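Local coordinates for cytochrome C-type biogenesis protein ccmF (Thermus thermophilus, PDB 6ZMQ) that acts as the membrane-bound heme lyase of cytochrome c maturation, carrying a heme b within its bundle of transmembrane helices, at residues R52-A57 against W136-V141; A59-A64 against L123-A128; Q281-A286 against L426-A431. One frame throughout, in Å; residues are numbered along the deposited sequence.

Interaction 1 of 3, residues R52-A57 against W136-V141; sequences RFLRGA and WRASLV
With CG of Leu-54 anti to the backbone N (chi1 -172°) and chi2 near -91°, the leucine brings its CD2 methyl onto Ala-138 and Ser-139 on the other helix. The arrangement is plain helix-helix packing in a polytopic membrane bundle: the short helix 51-57 rests by one leucine against the first turns of helix 135-157. No hydrogen bond crosses between the two segments, and the join rests on a single branch. CD2 of Leu-54 lies 3.9 Å from Ala-138 CB and 3.6 Å from Ser-139 N, so it lies on the Ala-138 methyl and on the backbone joining the two residues. Small residues at 138 and 139 are consistent with the close approach of the backbones, the CA atoms of Leu-54 and Ser-139 being 5.7 Å apart.

Behind this patch, helix 20-47 packs on Ser-139 through Ala-45 and Tyr-46. On helix 135-157, Arg-137 extends to salt bridges with Asp-134 and Glu-222, while Leu-140 touches a bound phosphatidylethanolamine. Ser-139 meets Leu-54 with its CB, a little farther off at 4.2 Å from CD2, and turns its hydroxyl back into its own helix. That hydroxyl is the donor, Ser-139 OG lying 2.7 Å from Trp-136 O and tilted 20° from the carbonyl plane, and the same oxygen also accepts the backbone N-H of Leu-140.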
loop_
_atom_site.group_PDB
_atom_site.type_symbol
_atom_site.label_atom_id
_atom_site.label_comp_id
_atom_site.label_asym_id
_atom_site.label_seq_id
_atom_site.Cartn_x
_atom_site.Cartn_y
_atom_site.Cartn_z
ATOM N N ARG A 52 10.167 -37.498 -7.748
ATOM C CA ARG A 52 11.553 -37.036 -7.870
ATOM C C ARG A 52 11.701 -35.670 -8.537
ATOM O O ARG A 52 12.830 -35.190 -8.675
ATOM C CB ARG A 52 12.393 -38.079 -8.615
ATOM C CG ARG A 52 12.426 -39.418 -7.909
ATOM C CD ARG A 52 12.235 -40.629 -8.789
ATOM N NE ARG A 52 12.548 -41.815 -8.003
ATOM C CZ ARG A 52 11.948 -42.991 -8.129
ATOM N NH1 ARG A 52 12.209 -43.964 -7.267
ATOM N NH2 ARG A 52 11.014 -43.162 -9.054
ATOM N N PHE A 53 10.610 -35.050 -8.977
ATOM C CA PHE A 53 10.616 -33.707 -9.536
ATOM C C PHE A 53 9.963 -32.682 -8.618
ATOM O O PHE A 53 10.365 -31.513 -8.609
ATOM C CB PHE A 53 9.935 -33.733 -10.904
ATOM C CG PHE A 53 10.587 -34.686 -11.867
ATOM C CD1 PHE A 53 11.974 -34.801 -11.914
ATOM C CD2 PHE A 53 9.822 -35.450 -12.733
ATOM C CE1 PHE A 53 12.587 -35.682 -12.794
ATOM C CE2 PHE A 53 10.427 -36.335 -13.620
ATOM C CZ PHE A 53 11.812 -36.447 -13.651
ATOM N N LEU A 54 8.971 -33.100 -7.826
ATOM C CA LEU A 54 8.532 -32.281 -6.703
ATOM C C LEU A 54 9.586 -32.244 -5.601
ATOM O O LEU A 54 9.604 -31.290 -4.820
ATOM C CB LEU A 54 7.179 -32.786 -6.174
ATOM C CG LEU A 54 6.325 -32.063 -5.107
ATOM C CD1 LEU A 54 6.627 -32.499 -3.668
ATOM C CD2 LEU A 54 6.377 -30.540 -5.235
ATOM N N ARG A 55 10.472 -33.249 -5.523
ATOM C CA ARG A 55 11.671 -33.058 -4.711
ATOM C C ARG A 55 12.624 -32.053 -5.341
ATOM O O ARG A 55 13.255 -31.285 -4.618
ATOM C CB ARG A 55 12.430 -34.368 -4.446
ATOM C CG ARG A 55 11.654 -35.466 -3.755
ATOM C CD ARG A 55 12.332 -36.836 -3.883
ATOM N NE ARG A 55 13.777 -36.797 -3.640
ATOM C CZ ARG A 55 14.692 -37.285 -4.473
ATOM N NH1 ARG A 55 14.315 -37.864 -5.600
ATOM N NH2 ARG A 55 15.982 -37.211 -4.176
ATOM N N GLY A 56 12.748 -32.039 -6.672
ATOM C CA GLY A 56 13.731 -31.165 -7.309
ATOM C C GLY A 56 13.365 -29.690 -7.266
ATOM O O GLY A 56 14.219 -28.832 -7.001
ATOM N N ALA A 57 12.090 -29.375 -7.524
ATOM C CA ALA A 57 11.635 -27.986 -7.443
ATOM C C ALA A 57 11.671 -27.462 -6.006
ATOM O O ALA A 57 11.998 -26.293 -5.771
ATOM C CB ALA A 57 10.233 -27.852 -8.032
ATOM N N TRP A 136 0.261 -32.596 -5.652
ATOM C CA TRP A 136 -0.245 -32.082 -6.929
ATOM C C TRP A 136 -0.276 -30.555 -6.948
ATOM O O TRP A 136 0.357 -29.908 -7.805
ATOM C CB TRP A 136 -1.650 -32.629 -7.216
ATOM C CG TRP A 136 -1.755 -34.106 -7.541
ATOM C CD1 TRP A 136 -1.998 -34.655 -8.769
ATOM C CD2 TRP A 136 -1.694 -35.206 -6.621
ATOM N NE1 TRP A 136 -2.055 -36.024 -8.676
ATOM C CE2 TRP A 136 -1.873 -36.387 -7.368
ATOM C CE3 TRP A 136 -1.493 -35.307 -5.239
ATOM C CZ2 TRP A 136 -1.858 -37.648 -6.782
ATOM C CZ3 TRP A 136 -1.465 -36.561 -4.662
ATOM C CH2 TRP A 136 -1.643 -37.717 -5.433
ATOM N N ARG A 137 -0.920 -29.950 -5.960
ATOM C CA ARG A 137 -0.882 -28.504 -5.948
ATOM C C ARG A 137 0.363 -27.956 -5.264
ATOM O O ARG A 137 0.622 -26.761 -5.384
ATOM C CB ARG A 137 -2.153 -27.907 -5.342
ATOM C CG ARG A 137 -2.530 -28.080 -3.902
ATOM C CD ARG A 137 -4.054 -28.041 -3.899
ATOM N NE ARG A 137 -4.597 -27.112 -2.909
ATOM C CZ ARG A 137 -4.750 -27.369 -1.617
ATOM N NH1 ARG A 137 -4.457 -28.568 -1.131
ATOM N NH2 ARG A 137 -5.243 -26.433 -0.820
ATOM N N ALA A 138 1.192 -28.806 -4.647
ATOM C CA ALA A 138 2.528 -28.364 -4.252
ATOM C C ALA A 138 3.408 -28.131 -5.478
ATOM O O ALA A 138 4.088 -27.096 -5.584
ATOM C CB ALA A 138 3.157 -29.389 -3.308
ATOM N N SER A 139 3.353 -29.061 -6.438
ATOM C CA SER A 139 4.038 -28.890 -7.715
ATOM C C SER A 139 3.490 -27.695 -8.485
ATOM O O SER A 139 4.255 -26.945 -9.108
ATOM C CB SER A 139 3.897 -30.155 -8.556
ATOM O OG SER A 139 2.657 -30.168 -9.244
ATOM N N LEU A 140 2.173 -27.463 -8.408
ATOM C CA LEU A 140 1.666 -26.324 -9.169
ATOM C C LEU A 140 1.903 -24.965 -8.502
ATOM O O LEU A 140 2.099 -23.979 -9.237
ATOM C CB LEU A 140 0.191 -26.506 -9.509
ATOM C CG LEU A 140 -0.017 -26.922 -10.980
ATOM C CD1 LEU A 140 -1.418 -26.680 -11.406
ATOM C CD2 LEU A 140 0.934 -26.223 -11.975
ATOM N N VAL A 141 1.913 -24.868 -7.154
ATOM C CA VAL A 141 2.276 -23.587 -6.529
ATOM C C VAL A 141 3.740 -23.268 -6.805
ATOM O O VAL A 141 4.083 -22.105 -7.070
ATOM C CB VAL A 141 1.970 -23.518 -5.007
ATOM C CG1 VAL A 141 0.500 -23.516 -4.724
ATOM C CG2 VAL A 141 2.716 -24.535 -4.136
#

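Interaction 2 of 3, residues A59-A64 against L123-A128; sequences ALVFPA and LYTLLA. With PTY (phosphatidylethanolamine), chain F.
Thr-125 and Leu-126 are the residues of 123-128 that meet Val-61 and Phe-62, while Tyr-124, just before them, turns to a bound lipid. The phenol end of Tyr-124 lies against one acyl chain of phosphatidylethanolamine, close to its ester: OH is 3.3 Å from lipid C33, and CZ is 3.5 Å from C31. This is a van der Waals contact, and the lipid is also hydrogen-bonded to the carbonyl O of Glu-221. Leu-195 and Val-198 of helix 185-213 also pack on the tyrosine.

At Thr-125 it is the methyl that faces across, CG2 standing 4.3 Å from Val-61 CG1. The hydroxyl is bonded to the carbonyl of Gln-121 one turn earlier, which satisfies its polar end within the helix, while the methyl is turned to Val-61. Helix 61-81 thus packs against helix 110-129 within the transmembrane bundle, at the turn where the former begins with Leu-60 as N-cap residue; helix 135-157 closes the group through Phe-146 on Val-61 and Leu-145 on Thr-125.

Leu-126 carries the larger share. Its CG is anti to the backbone N (chi1 -177°), and both methyls are used. CD1 stands 4.3 Å from Val-61 CG2 and also reaches the edge of the Phe-62 ring. CD2 approaches that ring edge too, near its plane, 3.7 Å from Phe-62 CD1. Phe-65 of helix 61-81 touches the same leucine one turn further on.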
loop_
_atom_site.group_PDB
_atom_site.type_symbol
_atom_site.label_atom_id
_atom_site.label_comp_id
_atom_site.label_asym_id
_atom_site.label_seq_id
_atom_site.Cartn_x
_atom_site.Cartn_y
_atom_site.Cartn_z
ATOM N N ALA A 59 13.900 -28.636 -4.054
ATOM C CA ALA A 59 15.323 -28.541 -3.779
ATOM C C ALA A 59 15.905 -27.219 -4.254
ATOM O O ALA A 59 16.921 -26.779 -3.710
ATOM C CB ALA A 59 16.074 -29.714 -4.414
ATOM N N LEU A 60 15.295 -26.583 -5.255
ATOM C CA LEU A 60 15.874 -25.365 -5.819
ATOM C C LEU A 60 15.331 -24.057 -5.232
ATOM O O LEU A 60 15.688 -22.987 -5.734
ATOM C CB LEU A 60 15.697 -25.342 -7.335
ATOM C CG LEU A 60 16.310 -26.498 -8.117
ATOM C CD1 LEU A 60 15.448 -26.740 -9.303
ATOM C CD2 LEU A 60 17.732 -26.169 -8.559
ATOM N N VAL A 61 14.499 -24.101 -4.189
ATOM C CA VAL A 61 13.984 -22.859 -3.604
ATOM C C VAL A 61 15.071 -22.134 -2.815
ATOM O O VAL A 61 15.183 -20.905 -2.869
ATOM C CB VAL A 61 12.742 -23.130 -2.735
ATOM C CG1 VAL A 61 11.493 -23.250 -3.600
ATOM C CG2 VAL A 61 12.932 -24.379 -1.929
ATOM N N PHE A 62 15.865 -22.883 -2.049
ATOM C CA PHE A 62 16.989 -22.304 -1.313
ATOM C C PHE A 62 18.117 -21.774 -2.216
ATOM O O PHE A 62 18.576 -20.644 -1.963
ATOM C CB PHE A 62 17.453 -23.332 -0.263
ATOM C CG PHE A 62 18.173 -22.743 0.917
ATOM C CD1 PHE A 62 17.518 -21.897 1.805
ATOM C CD2 PHE A 62 19.505 -23.079 1.161
ATOM C CE1 PHE A 62 18.184 -21.375 2.902
ATOM C CE2 PHE A 62 20.182 -22.560 2.247
ATOM C CZ PHE A 62 19.519 -21.705 3.124
ATOM N N PRO A 63 18.592 -22.478 -3.278
ATOM C CA PRO A 63 19.621 -21.845 -4.135
ATOM C C PRO A 63 19.163 -20.639 -4.953
ATOM O O PRO A 63 19.981 -19.736 -5.195
ATOM C CB PRO A 63 20.052 -22.996 -5.052
ATOM C CG PRO A 63 19.874 -24.185 -4.248
ATOM C CD PRO A 63 18.555 -23.927 -3.597
ATOM N N ALA A 64 17.894 -20.594 -5.381
ATOM C CA ALA A 64 17.375 -19.455 -6.143
ATOM C C ALA A 64 17.352 -18.187 -5.302
ATOM O O ALA A 64 17.781 -17.114 -5.763
ATOM C CB ALA A 64 15.964 -19.759 -6.649
ATOM N N LEU A 123 12.339 -14.848 -1.261
ATOM C CA LEU A 123 12.218 -15.079 0.178
ATOM C C LEU A 123 10.839 -15.625 0.534
ATOM O O LEU A 123 10.721 -16.572 1.323
ATOM C CB LEU A 123 12.499 -13.790 0.960
ATOM C CG LEU A 123 11.943 -13.704 2.398
ATOM C CD1 LEU A 123 12.811 -14.491 3.385
ATOM C CD2 LEU A 123 11.755 -12.268 2.870
ATOM N N TYR A 124 9.782 -15.052 -0.060
ATOM C CA TYR A 124 8.428 -15.510 0.238
ATOM C C TYR A 124 8.171 -16.901 -0.338
ATOM O O TYR A 124 7.463 -17.716 0.275
ATOM C CB TYR A 124 7.419 -14.494 -0.294
ATOM C CG TYR A 124 7.012 -13.453 0.735
ATOM C CD1 TYR A 124 7.976 -12.664 1.370
ATOM C CD2 TYR A 124 5.671 -13.238 1.054
ATOM C CE1 TYR A 124 7.616 -11.694 2.295
ATOM C CE2 TYR A 124 5.307 -12.272 1.998
ATOM C CZ TYR A 124 6.285 -11.502 2.599
ATOM O OH TYR A 124 5.946 -10.544 3.528
ATOM N N THR A 125 8.787 -17.208 -1.488
ATOM C CA THR A 125 8.685 -18.552 -2.051
ATOM C C THR A 125 9.457 -19.557 -1.196
ATOM O O THR A 125 9.033 -20.709 -1.042
ATOM C CB THR A 125 9.200 -18.548 -3.493
ATOM O OG1 THR A 125 8.548 -17.506 -4.225
ATOM C CG2 THR A 125 8.903 -19.872 -4.203
ATOM N N LEU A 126 10.568 -19.118 -0.591
ATOM C CA LEU A 126 11.306 -19.957 0.355
ATOM C C LEU A 126 10.502 -20.233 1.625
ATOM O O LEU A 126 10.481 -21.369 2.118
ATOM C CB LEU A 126 12.640 -19.298 0.721
ATOM C CG LEU A 126 13.551 -20.104 1.664
ATOM C CD1 LEU A 126 13.833 -21.504 1.115
ATOM C CD2 LEU A 126 14.847 -19.377 2.041
ATOM N N LEU A 127 9.849 -19.204 2.176
ATOM C CA LEU A 127 9.042 -19.353 3.386
ATOM C C LEU A 127 7.742 -20.109 3.144
ATOM O O LEU A 127 7.166 -20.640 4.102
ATOM C CB LEU A 127 8.718 -17.980 3.981
ATOM C CG LEU A 127 9.912 -17.164 4.488
ATOM C CD1 LEU A 127 9.502 -15.771 4.974
ATOM C CD2 LEU A 127 10.685 -17.929 5.560
ATOM N N ALA A 128 7.276 -20.177 1.897
ATOM C CA ALA A 128 6.152 -21.031 1.554
ATOM C C ALA A 128 6.583 -22.401 1.057
ATOM O O ALA A 128 5.725 -23.271 0.870
ATOM C CB ALA A 128 5.273 -20.365 0.482
HETATM C C1 PTY F . 3.707 -16.264 6.900
HETATM C C2 PTY F . -2.334 -20.613 7.876
HETATM C C3 PTY F . -0.881 -20.985 8.175
HETATM O O4 PTY F . 4.719 -15.498 6.313
HETATM C C5 PTY F . 3.296 -18.126 8.565
HETATM C C6 PTY F . 4.342 -17.210 7.914
HETATM O O7 PTY F . 4.928 -16.409 8.905
HETATM C C8 PTY F . 6.236 -16.719 9.309
HETATM O O10 PTY F . 6.547 -17.840 9.541
HETATM C C11 PTY F . 7.265 -15.593 9.462
HETATM C C12 PTY F . 8.667 -16.179 9.641
HETATM C C13 PTY F . 9.733 -15.084 9.761
HETATM C C14 PTY F . 9.482 -14.218 10.997
HETATM C C15 PTY F . 10.731 -13.406 11.344
HETATM C C16 PTY F . 10.296 -12.156 12.110
HETATM C C17 PTY F . 11.301 -11.016 11.922
HETATM C C18 PTY F . 10.783 -9.867 11.041
HETATM C C19 PTY F . 9.281 -9.595 11.178
HETATM C C20 PTY F . 8.991 -8.090 11.174
HETATM C C21 PTY F . 9.249 -7.469 9.797
HETATM C C22 PTY F . 8.939 -5.969 9.858
HETATM C C23 PTY F . 8.557 -5.401 8.486
HETATM C C24 PTY F . 9.704 -4.535 7.951
HETATM C C25 PTY F . 9.168 -3.197 7.432
HETATM C C26 PTY F . 10.321 -2.236 7.133
HETATM C C27 PTY F . 9.832 -0.793 7.246
HETATM C C28 PTY F . 11.011 0.091 7.647
HETATM C C29 PTY F . 10.534 1.243 8.526
HETATM C C30 PTY F . 4.368 -14.184 5.983
HETATM C C31 PTY F . 5.447 -13.177 5.575
HETATM O O30 PTY F . 3.230 -13.849 6.001
HETATM C C32 PTY F . 6.566 -13.025 6.605
HETATM C C33 PTY F . 7.456 -11.853 6.184
HETATM C C34 PTY F . 7.753 -10.951 7.383
HETATM C C35 PTY F . 7.927 -9.518 6.883
HETATM C C36 PTY F . 9.190 -9.435 6.022
HETATM C C37 PTY F . 9.827 -8.045 6.136
HETATM C C38 PTY F . 11.102 -7.948 5.291
HETATM C C39 PTY F . 11.701 -6.542 5.326
HETATM C C40 PTY F . 13.227 -6.629 5.325
HETATM C C41 PTY F . 13.845 -5.247 5.533
HETATM C C42 PTY F . 14.020 -5.005 7.030
HETATM C C43 PTY F . 15.510 -4.867 7.337
HETATM C C44 PTY F . 15.653 -4.029 8.604
HETATM P P1 PTY F . 1.589 -20.085 8.145
HETATM O O11 PTY F . -0.044 -19.869 8.031
HETATM O O12 PTY F . 1.970 -21.271 7.290
HETATM O O13 PTY F . 1.937 -20.424 9.575
HETATM O O14 PTY F . 2.406 -18.725 7.654
HETATM N N1 PTY F . -3.203 -21.688 8.324
#

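Interaction 3 of 3, residues Q281-A286 against L426-A431; sequences QQTRGA and LPWRRA
The backbone of 281-286 departs from helical phi/psi at Gly-285, where phi is positive (66°), and the irregular segment 426-431 passes it at a distance, the CA atoms of Arg-284 and Trp-428 being 8.8 Å apart. Side chains span that gap. The chain of Arg-284, bent at chi2, runs past the indole in the opposite direction, with the guanidinium and ring planes only 10° apart. The two groups are displaced: Trp-428 CB sits over one face of the guanidinium, 3.4 Å from Arg-284 NH1, while the CD methylene of Arg-284 lies 3.6 Å above the indole plane toward its rim. Thr-283 comes to the far end of the indole, its OG1 3.8 Å from Trp-428 CH2; the strongest hydrogen bond of this hydroxyl is to the carbonyl of Phe-279, with that of Val-280 also in range.

No hydrogen bond joins the two segments directly. Glu-363 links them instead, forming a salt bridge with NE of Arg-284 and accepting the backbone N-H of Arg-429, which probably helps fix the arginine beside the tryptophan. Arg-362 adds a cation-pi contact to Trp-428. The side chain of Trp-428 comes within about 6 Å of the bound heme. The contact sets the end of helix 266-284, which carries the axial ligand His-276, against the loop between helices 402-422 and 439-454, beside the start of helix 362-384.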
loop_
_atom_site.group_PDB
_atom_site.type_symbol
_atom_site.label_atom_id
_atom_site.label_comp_id
_atom_site.label_asym_id
_atom_site.label_seq_id
_atom_site.Cartn_x
_atom_site.Cartn_y
_atom_site.Cartn_z
ATOM N N GLN A 281 -15.415 -17.931 3.433
ATOM C CA GLN A 281 -15.296 -19.352 3.130
ATOM C C GLN A 281 -14.432 -20.046 4.179
ATOM O O GLN A 281 -14.717 -21.201 4.536
ATOM C CB GLN A 281 -14.812 -19.617 1.702
ATOM C CG GLN A 281 -13.381 -19.832 1.509
ATOM C CD GLN A 281 -12.997 -20.060 0.059
ATOM O OE1 GLN A 281 -13.249 -19.220 -0.790
ATOM N NE2 GLN A 281 -12.354 -21.190 -0.220
ATOM N N GLN A 282 -13.485 -19.285 4.794
ATOM C CA GLN A 282 -12.703 -19.728 5.957
ATOM C C GLN A 282 -13.615 -20.151 7.092
ATOM O O GLN A 282 -13.326 -21.104 7.823
ATOM C CB GLN A 282 -11.756 -18.627 6.471
ATOM C CG GLN A 282 -10.432 -18.380 5.747
ATOM C CD GLN A 282 -9.725 -17.140 6.275
ATOM O OE1 GLN A 282 -9.785 -16.837 7.467
ATOM N NE2 GLN A 282 -9.098 -16.393 5.380
ATOM N N THR A 283 -14.735 -19.457 7.233
ATOM C CA THR A 283 -15.695 -19.832 8.247
ATOM C C THR A 283 -16.944 -20.515 7.693
ATOM O O THR A 283 -17.762 -20.987 8.493
ATOM C CB THR A 283 -16.059 -18.604 9.086
ATOM O OG1 THR A 283 -16.240 -17.468 8.235
ATOM C CG2 THR A 283 -14.938 -18.309 10.078
ATOM N N ARG A 284 -17.164 -20.566 6.365
ATOM C CA ARG A 284 -18.466 -21.073 5.919
ATOM C C ARG A 284 -18.449 -21.868 4.616
ATOM O O ARG A 284 -19.464 -22.494 4.284
ATOM C CB ARG A 284 -19.470 -19.911 5.773
ATOM C CG ARG A 284 -20.921 -20.305 5.846
ATOM C CD ARG A 284 -21.595 -19.607 6.996
ATOM N NE ARG A 284 -22.845 -20.270 7.323
ATOM C CZ ARG A 284 -23.152 -20.685 8.544
ATOM N NH1 ARG A 284 -22.305 -20.483 9.546
ATOM N NH2 ARG A 284 -24.310 -21.284 8.769
ATOM N N GLY A 285 -17.340 -21.887 3.885
ATOM C CA GLY A 285 -17.342 -22.474 2.552
ATOM C C GLY A 285 -18.190 -21.745 1.529
ATOM O O GLY A 285 -18.897 -22.393 0.750
ATOM N N ALA A 286 -18.166 -20.412 1.527
ATOM C CA ALA A 286 -18.995 -19.633 0.620
ATOM C C ALA A 286 -18.196 -18.553 -0.103
ATOM O O ALA A 286 -17.286 -17.932 0.453
ATOM C CB ALA A 286 -20.180 -18.999 1.364
ATOM N N LEU A 426 -25.339 -9.343 12.315
ATOM C CA LEU A 426 -26.248 -10.263 11.670
ATOM C C LEU A 426 -25.782 -11.699 11.885
ATOM O O LEU A 426 -24.575 -11.971 11.914
ATOM C CB LEU A 426 -26.339 -9.985 10.163
ATOM C CG LEU A 426 -26.958 -8.657 9.715
ATOM C CD1 LEU A 426 -26.851 -8.493 8.212
ATOM C CD2 LEU A 426 -28.412 -8.582 10.143
ATOM N N PRO A 427 -26.705 -12.636 12.056
ATOM C CA PRO A 427 -26.323 -14.045 12.141
ATOM C C PRO A 427 -26.045 -14.634 10.764
ATOM O O PRO A 427 -26.420 -14.081 9.729
ATOM C CB PRO A 427 -27.552 -14.695 12.788
ATOM C CG PRO A 427 -28.677 -13.867 12.272
ATOM C CD PRO A 427 -28.147 -12.453 12.313
ATOM N N TRP A 428 -25.354 -15.773 10.776
ATOM C CA TRP A 428 -25.000 -16.465 9.543
ATOM C C TRP A 428 -26.225 -17.129 8.907
ATOM O O TRP A 428 -27.049 -17.725 9.612
ATOM C CB TRP A 428 -23.949 -17.537 9.824
ATOM C CG TRP A 428 -22.552 -17.106 10.260
ATOM C CD1 TRP A 428 -21.960 -17.371 11.461
ATOM C CD2 TRP A 428 -21.558 -16.425 9.473
ATOM N NE1 TRP A 428 -20.678 -16.868 11.484
ATOM C CE2 TRP A 428 -20.408 -16.283 10.277
ATOM C CE3 TRP A 428 -21.540 -15.901 8.185
ATOM C CZ2 TRP A 428 -19.251 -15.644 9.826
ATOM C CZ3 TRP A 428 -20.384 -15.267 7.735
ATOM C CH2 TRP A 428 -19.259 -15.149 8.551
ATOM N N ARG A 429 -26.299 -17.030 7.566
ATOM C CA ARG A 429 -27.313 -17.589 6.634
ATOM C C ARG A 429 -28.755 -17.536 7.152
ATOM O O ARG A 429 -29.417 -18.556 7.351
ATOM C CB ARG A 429 -26.979 -19.007 6.154
ATOM C CG ARG A 429 -27.512 -19.184 4.709
ATOM C CD ARG A 429 -26.754 -20.098 3.758
ATOM N NE ARG A 429 -27.584 -20.325 2.571
ATOM C CZ ARG A 429 -27.360 -21.242 1.633
ATOM N NH1 ARG A 429 -26.323 -22.060 1.727
ATOM N NH2 ARG A 429 -28.186 -21.342 0.599
ATOM N N ARG A 430 -29.236 -16.318 7.362
ATOM C CA ARG A 430 -30.608 -16.089 7.792
ATOM C C ARG A 430 -31.511 -15.823 6.586
ATOM O O ARG A 430 -31.080 -15.241 5.585
ATOM C CB ARG A 430 -30.642 -14.902 8.748
ATOM C CG ARG A 430 -31.952 -14.605 9.448
ATOM C CD ARG A 430 -31.843 -13.380 10.345
ATOM N NE ARG A 430 -31.967 -12.143 9.567
ATOM C CZ ARG A 430 -30.953 -11.424 9.081
ATOM N NH1 ARG A 430 -29.693 -11.763 9.316
ATOM N NH2 ARG A 430 -31.203 -10.334 8.372
ATOM N N ALA A 431 -32.773 -16.260 6.690
ATOM C CA ALA A 431 -33.765 -16.014 5.641
ATOM C C ALA A 431 -34.093 -14.528 5.507
ATOM O O ALA A 431 -33.942 -13.941 4.431
ATOM C CB ALA A 431 -35.035 -16.821 5.920
#

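How the interactions relate
Interactions 1 and 2 are neighbours, with centres 13 Å apart. Helices 51-57 and 61-81 follow one another, as do helices 110-129 and 135-157, so 59-64 with 123-128 is nested inside the chain loop closed by 52-57 with 136-141. Together they hold two successive helices to a later successive pair on one side of the bundle. Interaction 3 comes afterwards along the chain, its centre 34 Å from that of interaction 1 and 36 Å from that of interaction 2. It joins the helix 266-284 to the loop after helix 402-422 near the heme. The first two are helix-helix packing away from the heme site, whereas the third lies near the cofactor.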